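Local coordinates for extracellular solute-binding protein, family 5 (Chelativorans sp., PDB 6WM6), which binds EDTA in the periplasm and probably delivers it to an ABC transporter for uptake, at residues 218-223 and 235-241; 245-249 and 557-561. All blocks are in the same frame, centred on the assembly; numbering follows the deposited sequence.

Interaction 1: residues 218-223 and 235-241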
# COMPACT_ATOMS: atom_id res chain seq x y z
N SER A 218 12.17 -20.07 8.46
CA SER A 218 12.07 -19.40 7.17
C SER A 218 11.56 -20.36 6.12
O SER A 218 11.85 -21.56 6.17
CB SER A 218 13.44 -18.87 6.73
OG SER A 218 13.35 -18.36 5.42
N GLY A 219 10.82 -19.83 5.15
CA GLY A 219 10.50 -20.54 3.93
C GLY A 219 11.01 -19.81 2.70
O GLY A 219 10.52 -20.03 1.58
N GLY A 220 11.99 -18.93 2.92
CA GLY A 220 12.53 -18.08 1.87
C GLY A 220 14.04 -18.17 1.79
O GLY A 220 14.67 -19.02 2.42
N PRO A 221 14.65 -17.25 1.05
CA PRO A 221 16.11 -17.33 0.81
C PRO A 221 16.95 -16.98 2.02
O PRO A 221 18.10 -17.42 2.08
CB PRO A 221 16.33 -16.35 -0.36
CG PRO A 221 15.16 -15.40 -0.27
CD PRO A 221 14.00 -16.27 0.15
N TYR A 222 16.40 -16.21 2.96
CA TYR A 222 17.13 -15.75 4.13
C TYR A 222 16.39 -16.14 5.41
O TYR A 222 15.21 -16.51 5.36
CB TYR A 222 17.35 -14.21 4.05
CG TYR A 222 18.37 -13.82 2.98
CD1 TYR A 222 19.72 -13.87 3.23
CD2 TYR A 222 17.95 -13.41 1.73
CE1 TYR A 222 20.64 -13.55 2.27
CE2 TYR A 222 18.86 -13.06 0.75
CZ TYR A 222 20.21 -13.15 1.03
OH TYR A 222 21.16 -12.84 0.07
N MET A 223 17.08 -16.06 6.53
CA MET A 223 16.48 -16.31 7.83
C MET A 223 17.15 -15.40 8.85
O MET A 223 18.29 -15.00 8.67
CB MET A 223 16.63 -17.79 8.21
CG MET A 223 18.05 -18.25 8.47
SD MET A 223 18.18 -20.06 8.51
CE MET A 223 16.95 -20.51 9.72
N LEU A 235 19.97 -10.92 8.86
CA LEU A 235 19.58 -12.17 8.21
C LEU A 235 20.77 -12.82 7.53
O LEU A 235 21.72 -12.15 7.10
CB LEU A 235 18.50 -11.94 7.15
CG LEU A 235 17.17 -11.37 7.65
CD1 LEU A 235 17.20 -9.91 7.87
CD2 LEU A 235 16.07 -11.71 6.64
N VAL A 236 20.73 -14.15 7.45
CA VAL A 236 21.75 -14.96 6.79
C VAL A 236 21.04 -15.91 5.85
O VAL A 236 19.82 -16.11 5.96
CB VAL A 236 22.60 -15.75 7.83
CG1 VAL A 236 23.40 -14.77 8.69
CG2 VAL A 236 21.70 -16.65 8.68
N PRO A 237 21.76 -16.53 4.92
CA PRO A 237 21.11 -17.49 4.02
C PRO A 237 20.40 -18.60 4.78
O PRO A 237 20.88 -19.08 5.81
CB PRO A 237 22.26 -18.07 3.20
CG PRO A 237 23.29 -16.97 3.21
CD PRO A 237 23.19 -16.33 4.57
N ASN A 238 19.26 -18.99 4.26
CA ASN A 238 18.58 -20.21 4.67
C ASN A 238 19.23 -21.37 3.93
O ASN A 238 19.09 -21.47 2.71
CB ASN A 238 17.10 -20.07 4.32
CG ASN A 238 16.32 -21.35 4.49
OD1 ASN A 238 16.85 -22.37 4.99
ND2 ASN A 238 15.05 -21.31 4.12
N PRO A 239 19.96 -22.26 4.64
CA PRO A 239 20.66 -23.34 3.95
C PRO A 239 19.75 -24.31 3.22
O PRO A 239 20.23 -25.05 2.35
CB PRO A 239 21.42 -24.07 5.07
CG PRO A 239 21.32 -23.22 6.27
CD PRO A 239 20.20 -22.24 6.08
N LYS A 240 18.46 -24.32 3.55
CA LYS A 240 17.50 -25.19 2.89
C LYS A 240 16.63 -24.44 1.88
O LYS A 240 15.61 -24.95 1.43
CB LYS A 240 16.64 -25.91 3.92
CG LYS A 240 17.42 -26.85 4.83
CD LYS A 240 16.48 -27.79 5.58
CE LYS A 240 17.21 -28.66 6.60
NZ LYS A 240 18.20 -29.57 5.95
N TRP A 241 17.03 -23.23 1.48
CA TRP A 241 16.31 -22.55 0.42
C TRP A 241 16.24 -23.42 -0.83
O TRP A 241 17.25 -23.99 -1.27
CB TRP A 241 17.01 -21.21 0.10
CG TRP A 241 16.50 -20.47 -1.11
CD1 TRP A 241 17.27 -20.03 -2.15
CD2 TRP A 241 15.15 -20.07 -1.41
NE1 TRP A 241 16.49 -19.38 -3.06
CE2 TRP A 241 15.18 -19.37 -2.64
CE3 TRP A 241 13.91 -20.22 -0.76
CZ2 TRP A 241 14.04 -18.85 -3.24
CZ3 TRP A 241 12.77 -19.71 -1.37
CH2 TRP A 241 12.85 -19.02 -2.59

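Interaction 2: residues 245-249 and 557-561. With EDO (1,2-ethanediol), chain G.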
# COMPACT_ATOMS: atom_id res chain seq x y z
N LYS A 245 17.07 -19.27 -7.74
CA LYS A 245 18.15 -18.30 -7.66
C LYS A 245 18.52 -18.00 -6.22
O LYS A 245 17.64 -17.95 -5.34
CB LYS A 245 17.75 -16.98 -8.35
CG LYS A 245 17.49 -17.15 -9.86
CD LYS A 245 16.99 -15.87 -10.48
CE LYS A 245 16.87 -16.01 -12.00
NZ LYS A 245 16.48 -14.72 -12.63
N GLY A 246 19.81 -17.78 -5.98
CA GLY A 246 20.28 -17.22 -4.73
C GLY A 246 20.19 -18.18 -3.57
O GLY A 246 19.98 -19.39 -3.74
N PRO A 247 20.38 -17.67 -2.36
CA PRO A 247 20.76 -16.28 -2.08
C PRO A 247 22.23 -16.03 -2.41
O PRO A 247 23.03 -16.97 -2.45
CB PRO A 247 20.55 -16.17 -0.57
CG PRO A 247 20.83 -17.52 -0.06
CD PRO A 247 20.30 -18.46 -1.12
N TYR A 248 22.59 -14.78 -2.65
CA TYR A 248 23.96 -14.43 -2.99
C TYR A 248 24.75 -13.79 -1.86
O TYR A 248 25.99 -13.76 -1.94
CB TYR A 248 23.98 -13.46 -4.19
CG TYR A 248 23.49 -14.07 -5.47
CD1 TYR A 248 22.15 -14.09 -5.80
CD2 TYR A 248 24.38 -14.62 -6.37
CE1 TYR A 248 21.71 -14.64 -6.98
CE2 TYR A 248 23.95 -15.18 -7.56
CZ TYR A 248 22.60 -15.18 -7.85
OH TYR A 248 22.14 -15.73 -9.04
N LEU A 249 24.11 -13.27 -0.83
CA LEU A 249 24.80 -12.52 0.22
C LEU A 249 25.06 -13.40 1.44
O LEU A 249 24.30 -14.30 1.77
CB LEU A 249 23.96 -11.33 0.66
CG LEU A 249 23.66 -10.29 -0.42
CD1 LEU A 249 22.55 -9.38 0.02
CD2 LEU A 249 24.91 -9.50 -0.76
N ALA A 557 16.09 -12.93 -3.07
CA ALA A 557 16.90 -14.05 -3.50
C ALA A 557 17.88 -13.67 -4.60
O ALA A 557 18.91 -14.34 -4.76
CB ALA A 557 16.03 -15.20 -4.01
N GLU A 558 17.57 -12.62 -5.36
CA GLU A 558 18.37 -12.23 -6.50
C GLU A 558 19.39 -11.14 -6.18
O GLU A 558 20.27 -10.88 -7.01
CB GLU A 558 17.47 -11.77 -7.64
CG GLU A 558 16.54 -12.89 -8.16
CD GLU A 558 15.30 -12.43 -8.90
OE1 GLU A 558 15.18 -11.25 -9.31
OE2 GLU A 558 14.38 -13.27 -9.08
N TRP A 559 19.29 -10.49 -5.04
CA TRP A 559 20.17 -9.38 -4.71
C TRP A 559 21.59 -9.87 -4.49
O TRP A 559 21.84 -10.89 -3.85
CB TRP A 559 19.74 -8.72 -3.41
CG TRP A 559 18.44 -7.95 -3.43
CD1 TRP A 559 17.55 -7.86 -4.47
CD2 TRP A 559 17.92 -7.17 -2.37
NE1 TRP A 559 16.49 -7.07 -4.10
CE2 TRP A 559 16.68 -6.64 -2.81
CE3 TRP A 559 18.35 -6.87 -1.08
CZ2 TRP A 559 15.90 -5.83 -2.01
CZ3 TRP A 559 17.59 -6.06 -0.28
CH2 TRP A 559 16.36 -5.53 -0.75
N GLY A 560 22.56 -9.10 -4.97
CA GLY A 560 23.95 -9.42 -4.72
C GLY A 560 24.84 -8.30 -5.18
O GLY A 560 24.39 -7.38 -5.87
N LEU A 561 26.12 -8.41 -4.83
CA LEU A 561 27.10 -7.40 -5.19
C LEU A 561 27.83 -7.78 -6.47
O LEU A 561 28.21 -8.94 -6.67
CB LEU A 561 28.13 -7.24 -4.06
CG LEU A 561 27.51 -6.68 -2.78
CD1 LEU A 561 28.49 -6.85 -1.62
CD2 LEU A 561 27.16 -5.23 -2.93
C1 EDO G . 11.57 -12.44 -1.50
O1 EDO G . 12.44 -11.46 -0.92
C2 EDO G . 12.36 -13.68 -1.91
O2 EDO G . 13.22 -13.44 -3.07
O HOH W 1 20.49 -12.68 -2.48

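Interaction 1: residues 218-223 and 235-241
This is the open end of a beta hairpin, formed by strands 222-228 and 232-237, together with the loops that enter and leave it. The hairpin lies at one edge of a four-stranded mixed sheet of this periplasmic binding protein, with 222-228 as the outermost strand. The pairing is antiparallel. M223 and V236 form a hydrogen-bonded pair: M223 N donates to V236 O at 2.8 Å, and V236 N returns to M223 O at 2.9 Å. Y222 and P237 follow as a non-hydrogen-bonded pair, a position that suits proline because no amide hydrogen is needed there. The ladder is then prolonged by N238 N, which donates to P221 O at 2.9 Å.

Beyond the strands, N238 holds both loops. Its ND2 donates to G220 O at 2.9 Å, while its OD1 accepts from K240 N at 2.9 Å in an Asx turn. A type I turn from N238 to W241 brings the indole back over the 218-223 segment. S218 makes a matching ST turn: its OG accepts from G220 N at 2.9 Å and donates to Y222 O at 2.6 Å.

Side chains fill in around this frame. The M223 side chain runs along V236, and its SD reaches P239 CD at 3.8 Å. Y222 CB packs on L235 CD2 at 3.8 Å, and its OH bonds to the backbone of L249. W241 NE1 bonds to K245 O. The W241 indole covers P221, whose CA sits 3.8 Å from the centroid of the five-membered ring, 21° off its normal, in a CH-pi contact.

Interaction 2: residues 245-249 and 557-561
The two backbones pass with their end-to-end directions 50° apart, and no direct hydrogen bond joins them. P247 CA comes within 4.7 Å of A557 CA, and Y248 CA within 5.3 Å of G560 CA. G246 CA makes a CA-H...O contact of 3.2 Å with A557 O. A side chain on G246 would clash there. The peptide bond before P247 is cis. Water 1 bridges the backbones, accepting from Y248 N at 3.0 Å and donating to W559 O at 2.6 Å.

The Y248 ring turns its edge to A557 O, with CD1 3.4 Å away. L249 CD2 packs on L561 CG at 4.3 Å. K245 CD lies 3.8 Å from E558 CG, but K245 NZ and E558 OE2 stay 4.4 Å apart, beyond a salt bridge; E558 OE1 is hydrogen-bonded to N555 ND2. A557 N donates to the ethanediol O2 at 2.9 Å.

Segment 557-561, whose strand 560-561 pairs antiparallel with 540-541, thus packs on the loop leading into strand 251-256 of the four-stranded mixed sheet.

In the fold
Interactions 1 and 2 follow one another along the chain and are in direct contact, with centres about 11 Å apart. The short link 242-244 carries the chain from W241 to K245. The loop then folds back on the hairpin end: Y222 OH lies 3.1 Å from L249 N, a probable hydrogen bond, and Y222 CZ packs 3.4 Å from P247 CB. W241 CD1 also lies 3.2 Å from G246 O. A557 touches P221 directly, so segment 557-561 meets both contacts. The ethanediol, probably from the crystallisation liquor, sits beside P221 and A557. Their centres lie about 26 and 25 Å from the chain's centre, on the same side of it.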